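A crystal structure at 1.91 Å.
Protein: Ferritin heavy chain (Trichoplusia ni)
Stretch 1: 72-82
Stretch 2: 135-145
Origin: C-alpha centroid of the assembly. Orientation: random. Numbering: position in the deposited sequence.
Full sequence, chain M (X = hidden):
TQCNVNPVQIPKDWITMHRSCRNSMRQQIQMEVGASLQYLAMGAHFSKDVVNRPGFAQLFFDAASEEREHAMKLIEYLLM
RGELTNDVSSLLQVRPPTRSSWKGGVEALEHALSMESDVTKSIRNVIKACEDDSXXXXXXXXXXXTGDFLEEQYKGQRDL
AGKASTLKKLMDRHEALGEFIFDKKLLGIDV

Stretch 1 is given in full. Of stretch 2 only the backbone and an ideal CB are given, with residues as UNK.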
ATOM      1  N   MET M  72     -22.327  26.795 -32.391  1.00 16.61           N
ATOM      2  CA  MET M  72     -22.149  27.423 -31.081  1.00 18.91           C
ATOM      3  C   MET M  72     -20.820  28.174 -30.976  1.00 18.51           C
ATOM      4  O   MET M  72     -20.761  29.246 -30.363  1.00 18.05           O
ATOM      5  CB  MET M  72     -22.242  26.366 -29.961  1.00 20.36           C
ATOM      6  CG  MET M  72     -23.648  25.791 -29.783  1.00 37.40           C
ATOM      7  SD  MET M  72     -23.777  24.352 -28.651  1.00 45.65           S
ATOM      8  CE  MET M  72     -22.219  24.469 -27.710  1.00 55.78           C
ATOM      9  N   LYS M  73     -19.752  27.626 -31.558  1.00 15.47           N
ATOM     10  CA  LYS M  73     -18.457  28.310 -31.501  1.00 17.60           C
ATOM     11  C   LYS M  73     -18.490  29.645 -32.248  1.00 16.60           C
ATOM     12  O   LYS M  73     -17.883  30.619 -31.802  1.00 16.07           O
ATOM     13  CB  LYS M  73     -17.335  27.442 -32.091  1.00 19.67           C
ATOM     14  CG  LYS M  73     -16.950  26.245 -31.227  1.00 31.02           C
ATOM     15  CD  LYS M  73     -15.863  25.403 -31.904  1.00 42.28           C
ATOM     16  CE  LYS M  73     -14.587  26.212 -32.118  1.00 59.65           C
ATOM     17  NZ  LYS M  73     -13.494  25.429 -32.769  1.00 74.05           N
ATOM     18  N   LEU M  74     -19.176  29.690 -33.388  1.00 14.48           N
ATOM     19  CA  LEU M  74     -19.264  30.938 -34.157  1.00 15.48           C
ATOM     20  C   LEU M  74     -20.090  31.961 -33.384  1.00 16.75           C
ATOM     21  O   LEU M  74     -19.765  33.150 -33.366  1.00 16.27           O
ATOM     22  CB  LEU M  74     -19.898  30.673 -35.528  1.00 12.89           C
ATOM     23  CG  LEU M  74     -19.048  29.771 -36.441  1.00 17.16           C
ATOM     24  CD1 LEU M  74     -19.853  29.424 -37.696  1.00 18.35           C
ATOM     25  CD2 LEU M  74     -17.735  30.487 -36.825  1.00 18.49           C
ATOM     26  N   ILE M  75     -21.171  31.502 -32.758  1.00 14.53           N
ATOM     27  CA  ILE M  75     -22.004  32.395 -31.953  1.00 16.02           C
ATOM     28  C   ILE M  75     -21.173  32.944 -30.781  1.00 17.20           C
ATOM     29  O   ILE M  75     -21.224  34.143 -30.482  1.00 17.18           O
ATOM     30  CB  ILE M  75     -23.250  31.648 -31.403  1.00 16.48           C
ATOM     31  CG1 ILE M  75     -24.215  31.351 -32.561  1.00 16.52           C
ATOM     32  CG2 ILE M  75     -23.940  32.488 -30.305  1.00 17.76           C
ATOM     33  CD1 ILE M  75     -25.331  30.355 -32.199  1.00 18.60           C
ATOM     34  N   GLU M  76     -20.411  32.078 -30.112  1.00 15.63           N
ATOM     35  CA  GLU M  76     -19.577  32.535 -28.992  1.00 16.95           C
ATOM     36  C   GLU M  76     -18.550  33.566 -29.452  1.00 17.05           C
ATOM     37  O   GLU M  76     -18.211  34.483 -28.707  1.00 15.32           O
ATOM     38  CB  GLU M  76     -18.834  31.360 -28.334  1.00 19.19           C
ATOM     39  CG  GLU M  76     -19.747  30.380 -27.599  1.00 36.02           C
ATOM     40  CD  GLU M  76     -20.259  30.923 -26.272  1.00 59.42           C
ATOM     41  OE1 GLU M  76     -21.284  30.407 -25.777  1.00 70.24           O
ATOM     42  OE2 GLU M  76     -19.634  31.854 -25.710  1.00 63.98           O
ATOM     43  N   TYR M  77     -18.029  33.408 -30.666  1.00 15.52           N
ATOM     44  CA  TYR M  77     -17.044  34.370 -31.162  1.00 15.85           C
ATOM     45  C   TYR M  77     -17.718  35.749 -31.296  1.00 16.69           C
ATOM     46  O   TYR M  77     -17.178  36.764 -30.858  1.00 15.00           O
ATOM     47  CB  TYR M  77     -16.484  33.930 -32.529  1.00 16.29           C
ATOM     48  CG  TYR M  77     -15.346  34.823 -32.970  1.00 15.75           C
ATOM     49  CD1 TYR M  77     -14.025  34.498 -32.656  1.00 16.92           C
ATOM     50  CD2 TYR M  77     -15.599  36.059 -33.575  1.00 15.97           C
ATOM     51  CE1 TYR M  77     -12.977  35.392 -32.919  1.00 16.74           C
ATOM     52  CE2 TYR M  77     -14.562  36.963 -33.841  1.00 14.93           C
ATOM     53  CZ  TYR M  77     -13.257  36.623 -33.502  1.00 17.21           C
ATOM     54  OH  TYR M  77     -12.236  37.530 -33.685  1.00 16.47           O
ATOM     55  N   LEU M  78     -18.896  35.790 -31.911  1.00 13.87           N
ATOM     56  CA  LEU M  78     -19.601  37.067 -32.060  1.00 15.04           C
ATOM     57  C   LEU M  78     -19.874  37.705 -30.688  1.00 16.50           C
ATOM     58  O   LEU M  78     -19.714  38.913 -30.513  1.00 15.72           O
ATOM     59  CB  LEU M  78     -20.932  36.866 -32.810  1.00 14.81           C
ATOM     60  CG  LEU M  78     -20.819  36.416 -34.281  1.00 19.26           C
ATOM     61  CD1 LEU M  78     -22.217  36.301 -34.890  1.00 17.75           C
ATOM     62  CD2 LEU M  78     -19.980  37.423 -35.078  1.00 17.87           C
ATOM     63  N   LEU M  79     -20.288  36.895 -29.717  1.00 14.17           N
ATOM     64  CA  LEU M  79     -20.580  37.418 -28.378  1.00 14.99           C
ATOM     65  C   LEU M  79     -19.323  38.006 -27.739  1.00 15.92           C
ATOM     66  O   LEU M  79     -19.378  39.051 -27.083  1.00 15.71           O
ATOM     67  CB  LEU M  79     -21.140  36.303 -27.474  1.00 14.53           C
ATOM     68  CG  LEU M  79     -22.548  35.787 -27.829  1.00 16.29           C
ATOM     69  CD1 LEU M  79     -22.805  34.453 -27.105  1.00 16.27           C
ATOM     70  CD2 LEU M  79     -23.604  36.841 -27.428  1.00 15.07           C
ATOM     71  N   MET M  80     -18.190  37.330 -27.920  1.00 14.49           N
ATOM     72  CA  MET M  80     -16.929  37.812 -27.355  1.00 15.27           C
ATOM     73  C   MET M  80     -16.552  39.181 -27.935  1.00 15.93           C
ATOM     74  O   MET M  80     -15.975  40.018 -27.237  1.00 14.99           O
ATOM     75  CB  MET M  80     -15.790  36.814 -27.640  1.00 15.99           C
ATOM     76  CG  MET M  80     -14.397  37.372 -27.296  1.00 25.32           C
ATOM     77  SD  MET M  80     -13.029  36.265 -27.736  1.00 33.21           S
ATOM     78  CE  MET M  80     -13.049  36.483 -29.577  1.00 25.31           C
ATOM     79  N   ARG M  81     -16.873  39.399 -29.210  1.00 14.58           N
ATOM     80  CA  ARG M  81     -16.559  40.667 -29.878  1.00 14.39           C
ATOM     81  C   ARG M  81     -17.559  41.788 -29.562  1.00 17.17           C
ATOM     82  O   ARG M  81     -17.418  42.911 -30.053  1.00 17.50           O
ATOM     83  CB  ARG M  81     -16.452  40.454 -31.404  1.00 14.23           C
ATOM     84  CG  ARG M  81     -15.223  39.604 -31.819  1.00 14.32           C
ATOM     85  CD  ARG M  81     -13.897  40.350 -31.548  1.00 16.54           C
ATOM     86  NE  ARG M  81     -13.744  41.516 -32.429  1.00 16.85           N
ATOM     87  CZ  ARG M  81     -13.295  41.472 -33.686  1.00 20.02           C
ATOM     88  NH1 ARG M  81     -12.930  40.316 -34.242  1.00 15.15           N
ATOM     89  NH2 ARG M  81     -13.228  42.592 -34.406  1.00 16.56           N
ATOM     90  N   GLY M  82     -18.568  41.488 -28.748  1.00 15.20           N
ATOM     91  CA  GLY M  82     -19.524  42.520 -28.370  1.00 13.95           C
ATOM     92  C   GLY M  82     -20.787  42.561 -29.208  1.00 17.88           C
ATOM     93  O   GLY M  82     -21.582  43.497 -29.089  1.00 16.72           O
ATOM     94  N   UNK M 135     -12.397  48.861 -45.214  1.00 29.02           N
ATOM     95  CA  UNK M 135     -12.359  49.662 -43.996  1.00 33.72           C
ATOM     96  C   UNK M 135     -11.791  48.957 -42.765  1.00 36.62           C
ATOM     97  O   UNK M 135     -11.375  49.620 -41.815  1.00 34.13           O
ATOM     98  CB  UNK M 135     -13.776  50.141 -43.676  1.00 33.72           C
ATOM     99  N   UNK M 136     -11.765  47.628 -42.766  1.00 24.58           N
ATOM    100  CA  UNK M 136     -11.299  46.919 -41.570  1.00 22.80           C
ATOM    101  C   UNK M 136     -10.950  45.468 -41.886  1.00 21.73           C
ATOM    102  O   UNK M 136     -11.823  44.685 -42.249  1.00 21.60           O
ATOM    103  CB  UNK M 136     -12.363  46.972 -40.472  1.00 22.80           C
ATOM    104  N   UNK M 137      -9.674  45.129 -41.768  1.00 18.43           N
ATOM    105  CA  UNK M 137      -9.207  43.762 -41.999  1.00 18.16           C
ATOM    106  C   UNK M 137      -9.317  43.112 -40.610  1.00 18.00           C
ATOM    107  O   UNK M 137      -8.585  43.484 -39.691  1.00 17.90           O
ATOM    108  CB  UNK M 137      -7.791  43.704 -42.575  1.00 18.16           C
ATOM    109  N   UNK M 138     -10.230  42.163 -40.439  1.00 17.14           N
ATOM    110  CA  UNK M 138     -10.386  41.550 -39.117  1.00 17.34           C
ATOM    111  C   UNK M 138      -9.370  40.427 -38.924  1.00 17.33           C
ATOM    112  O   UNK M 138      -9.701  39.240 -39.032  1.00 15.73           O
ATOM    113  CB  UNK M 138     -11.808  41.013 -38.937  1.00 17.34           C
ATOM    114  N   UNK M 139      -8.132  40.807 -38.614  1.00 14.85           N
ATOM    115  CA  UNK M 139      -7.053  39.831 -38.472  1.00 15.01           C
ATOM    116  C   UNK M 139      -7.361  38.646 -37.566  1.00 15.04           C
ATOM    117  O   UNK M 139      -7.103  37.496 -37.922  1.00 15.54           O
ATOM    118  CB  UNK M 139      -5.807  40.541 -37.940  1.00 15.01           C
ATOM    119  N   UNK M 140      -7.891  38.935 -36.387  1.00 14.07           N
ATOM    120  CA  UNK M 140      -8.146  37.872 -35.432  1.00 16.47           C
ATOM    121  C   UNK M 140      -9.201  36.865 -35.865  1.00 15.84           C
ATOM    122  O   UNK M 140      -8.995  35.657 -35.723  1.00 15.46           O
ATOM    123  CB  UNK M 140      -8.566  38.489 -34.097  1.00 16.47           C
ATOM    124  N   UNK M 141     -10.324  37.336 -36.393  1.00 15.27           N
ATOM    125  CA  UNK M 141     -11.355  36.395 -36.827  1.00 15.87           C
ATOM    126  C   UNK M 141     -10.863  35.582 -38.022  1.00 16.34           C
ATOM    127  O   UNK M 141     -11.110  34.383 -38.104  1.00 16.37           O
ATOM    128  CB  UNK M 141     -12.645  37.136 -37.183  1.00 15.87           C
ATOM    129  N   UNK M 142     -10.165  36.226 -38.951  1.00 15.34           N
ATOM    130  CA  UNK M 142      -9.635  35.506 -40.111  1.00 15.58           C
ATOM    131  C   UNK M 142      -8.724  34.364 -39.629  1.00 17.77           C
ATOM    132  O   UNK M 142      -8.799  33.228 -40.112  1.00 16.42           O
ATOM    133  CB  UNK M 142      -8.872  36.455 -41.037  1.00 15.58           C
ATOM    134  N   UNK M 143      -7.880  34.677 -38.658  1.00 15.40           N
ATOM    135  CA  UNK M 143      -6.951  33.702 -38.082  1.00 18.28           C
ATOM    136  C   UNK M 143      -7.704  32.561 -37.392  1.00 18.43           C
ATOM    137  O   UNK M 143      -7.338  31.393 -37.518  1.00 19.52           O
ATOM    138  CB  UNK M 143      -6.012  34.388 -37.088  1.00 18.28           C
ATOM    139  N   UNK M 144      -8.755  32.905 -36.660  1.00 15.92           N
ATOM    140  CA  UNK M 144      -9.567  31.907 -35.965  1.00 16.72           C
ATOM    141  C   UNK M 144     -10.247  30.956 -36.959  1.00 19.25           C
ATOM    142  O   UNK M 144     -10.232  29.729 -36.789  1.00 18.68           O
ATOM    143  CB  UNK M 144     -10.618  32.596 -35.092  1.00 16.72           C
ATOM    144  N   UNK M 145     -10.854  31.515 -38.000  1.00 14.91           N
ATOM    145  CA  UNK M 145     -11.523  30.683 -39.003  1.00 15.46           C
ATOM    146  C   UNK M 145     -10.523  29.813 -39.757  1.00 17.23           C
ATOM    147  O   UNK M 145     -10.824  28.677 -40.123  1.00 17.42           O
ATOM    148  CB  UNK M 145     -12.300  31.558 -39.988  1.00 15.46           C
TER

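Positions 139 to 145 form a helix nearly antiparallel to helix 72-80, at 165°; 135 to 138 lead into it. At 135 nothing of stretch 1 lies within reach of the ideal CB, so many residues would do, and the deposited one is Glu135. Position 136 is extended, and its CB points toward stretch 1, so a long or broad side chain is needed to make contact. Phe136 does so, its CE2 lying 3.9 Å from Arg81 NH2. Position 137 is out of reach and undemanding; it is Asn137.

Position 138 precedes the first helical turn, where backbone NH groups lack acceptors, which favors Asp, Asn, Ser or Thr. Its CB also lies 4.9 Å from Arg81 NH1, and that charge favors an acid. Asp138 meets both needs. Asp138 OD1 takes a hydrogen bond from Arg81 NH1 at 2.8 Å and Asp138 OD2 one from Arg81 NH2 at 3.0 Å, forming a salt bridge, while a weak bond from the backbone N of 141 to Asp138 OD1, 3.3 Å, caps the helix.

The CB of 139 points away, so stretch 1 places no demand on it; the residue is Tyr139. At 140, CB points toward stretch 1 and lies 3.8 Å from Tyr77 OH, so a polar side chain able to pair with a hydroxyl would suit, such as His, Asn or Gln. His140 places ND1 2.7 Å from Tyr77 OH in a hydrogen bond. Tyr77 OH also accepts from Arg81 NH1 at 2.9 Å, which links this bond to the salt bridge.

At 141, CB is 3.5 Å from Tyr77 OH and the flat ring lies beyond, inviting a branched apolar residue such as Leu or Ile, or Met. Leu141 sets CD1 over one face of that ring, 3.7 Å from the Tyr77 ring centroid, a CH-pi contact. Positions 142 (CB away) and 143 (out of reach) do not touch stretch 1, which would accept almost any helix-compatible residue there; they are Val142 and Asp143.

At 144, CB points toward stretch 1, 4.3 Å from Tyr77 CE1, with the Lys73 chain farther along. A large side chain, aromatic or long and aliphatic, could span this distance. Tyr144 lies nearly parallel to the Tyr77 ring but slid aside, Tyr144 CD2 being 3.6 Å from Tyr77 CD1. Tyr144 OH reaches 3.0 Å from Lys73 CE, and a water bridges Tyr144 OH and Lys73 O, 2.7 Å from each.

At 145 CA-to-CB points sideways, so only a side chain of some length would reach Leu74, preferably an apolar one. Leu145 brings CD2 to 3.9 Å from Leu74 CD2.

Stretch 2 (135-145) EFNDYHLVDYL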
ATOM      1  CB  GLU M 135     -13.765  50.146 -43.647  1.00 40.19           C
ATOM      2  CG  GLU M 135     -14.421  51.002 -44.710  1.00 63.71           C
ATOM      3  CD  GLU M 135     -15.866  51.313 -44.371  1.00 80.94           C
ATOM      4  OE1 GLU M 135     -16.672  50.360 -44.270  1.00 90.61           O
ATOM      5  OE2 GLU M 135     -16.195  52.508 -44.202  1.00 91.17           O
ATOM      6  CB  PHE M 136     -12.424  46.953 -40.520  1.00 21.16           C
ATOM      7  CG  PHE M 136     -12.019  46.462 -39.148  1.00 21.96           C
ATOM      8  CD1 PHE M 136     -11.418  47.326 -38.233  1.00 22.95           C
ATOM      9  CD2 PHE M 136     -12.271  45.142 -38.766  1.00 18.96           C
ATOM     10  CE1 PHE M 136     -11.071  46.885 -36.941  1.00 23.39           C
ATOM     11  CE2 PHE M 136     -11.930  44.685 -37.480  1.00 19.65           C
ATOM     12  CZ  PHE M 136     -11.328  45.558 -36.564  1.00 19.79           C
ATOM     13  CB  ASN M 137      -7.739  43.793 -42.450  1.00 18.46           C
ATOM     14  CG  ASN M 137      -7.175  42.402 -42.720  1.00 21.09           C
ATOM     15  OD1 ASN M 137      -7.624  41.406 -42.135  1.00 19.51           O
ATOM     16  ND2 ASN M 137      -6.173  42.330 -43.593  1.00 17.77           N
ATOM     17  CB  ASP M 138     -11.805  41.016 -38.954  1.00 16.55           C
ATOM     18  CG  ASP M 138     -12.232  40.980 -37.500  1.00 20.38           C
ATOM     19  OD1 ASP M 138     -11.441  40.476 -36.663  1.00 18.50           O
ATOM     20  OD2 ASP M 138     -13.342  41.464 -37.196  1.00 18.63           O
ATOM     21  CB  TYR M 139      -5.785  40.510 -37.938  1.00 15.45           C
ATOM     22  CG  TYR M 139      -5.286  41.645 -38.808  1.00 18.77           C
ATOM     23  CD1 TYR M 139      -5.355  42.967 -38.366  1.00 21.07           C
ATOM     24  CD2 TYR M 139      -4.736  41.393 -40.065  1.00 18.15           C
ATOM     25  CE1 TYR M 139      -4.883  44.018 -39.155  1.00 24.31           C
ATOM     26  CE2 TYR M 139      -4.258  42.441 -40.868  1.00 19.33           C
ATOM     27  CZ  TYR M 139      -4.336  43.746 -40.398  1.00 23.61           C
ATOM     28  OH  TYR M 139      -3.844  44.778 -41.161  1.00 25.92           O
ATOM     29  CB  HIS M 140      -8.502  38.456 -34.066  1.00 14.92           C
ATOM     30  CG  HIS M 140      -8.634  37.414 -33.000  1.00 18.38           C
ATOM     31  ND1 HIS M 140      -9.854  36.912 -32.597  1.00 18.50           N
ATOM     32  CD2 HIS M 140      -7.694  36.734 -32.297  1.00 19.28           C
ATOM     33  CE1 HIS M 140      -9.661  35.967 -31.689  1.00 22.03           C
ATOM     34  NE2 HIS M 140      -8.359  35.838 -31.490  1.00 22.67           N
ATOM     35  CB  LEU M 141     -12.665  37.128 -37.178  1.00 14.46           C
ATOM     36  CG  LEU M 141     -13.802  36.246 -37.746  1.00 17.20           C
ATOM     37  CD1 LEU M 141     -14.063  35.029 -36.845  1.00 14.82           C
ATOM     38  CD2 LEU M 141     -15.077  37.101 -37.874  1.00 17.03           C
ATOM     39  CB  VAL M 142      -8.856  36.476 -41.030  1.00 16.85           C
ATOM     40  CG1 VAL M 142      -7.994  35.696 -42.048  1.00 17.00           C
ATOM     41  CG2 VAL M 142      -9.866  37.390 -41.764  1.00 16.26           C
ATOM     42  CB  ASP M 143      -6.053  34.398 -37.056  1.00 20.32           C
ATOM     43  CG  ASP M 143      -5.138  33.422 -36.334  1.00 29.20           C
ATOM     44  OD1 ASP M 143      -4.156  33.022 -36.955  1.00 33.95           O
ATOM     45  OD2 ASP M 143      -5.418  33.044 -35.176  1.00 38.25           O
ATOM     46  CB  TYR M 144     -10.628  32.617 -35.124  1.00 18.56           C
ATOM     47  CG  TYR M 144     -11.526  31.682 -34.350  1.00 21.34           C
ATOM     48  CD1 TYR M 144     -10.993  30.793 -33.412  1.00 31.58           C
ATOM     49  CD2 TYR M 144     -12.905  31.700 -34.533  1.00 25.90           C
ATOM     50  CE1 TYR M 144     -11.818  29.948 -32.667  1.00 31.64           C
ATOM     51  CE2 TYR M 144     -13.744  30.859 -33.788  1.00 29.76           C
ATOM     52  CZ  TYR M 144     -13.189  29.990 -32.859  1.00 35.67           C
ATOM     53  OH  TYR M 144     -14.003  29.172 -32.110  1.00 38.92           O
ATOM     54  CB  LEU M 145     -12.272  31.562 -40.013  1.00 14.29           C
ATOM     55  CG  LEU M 145     -13.466  32.327 -39.414  1.00 19.20           C
ATOM     56  CD1 LEU M 145     -14.019  33.314 -40.433  1.00 17.80           C
ATOM     57  CD2 LEU M 145     -14.550  31.334 -38.982  1.00 20.75           C
TER
HETATM   58  O   HOH W   1     -15.639  30.411 -30.311  1.00 23.59           O
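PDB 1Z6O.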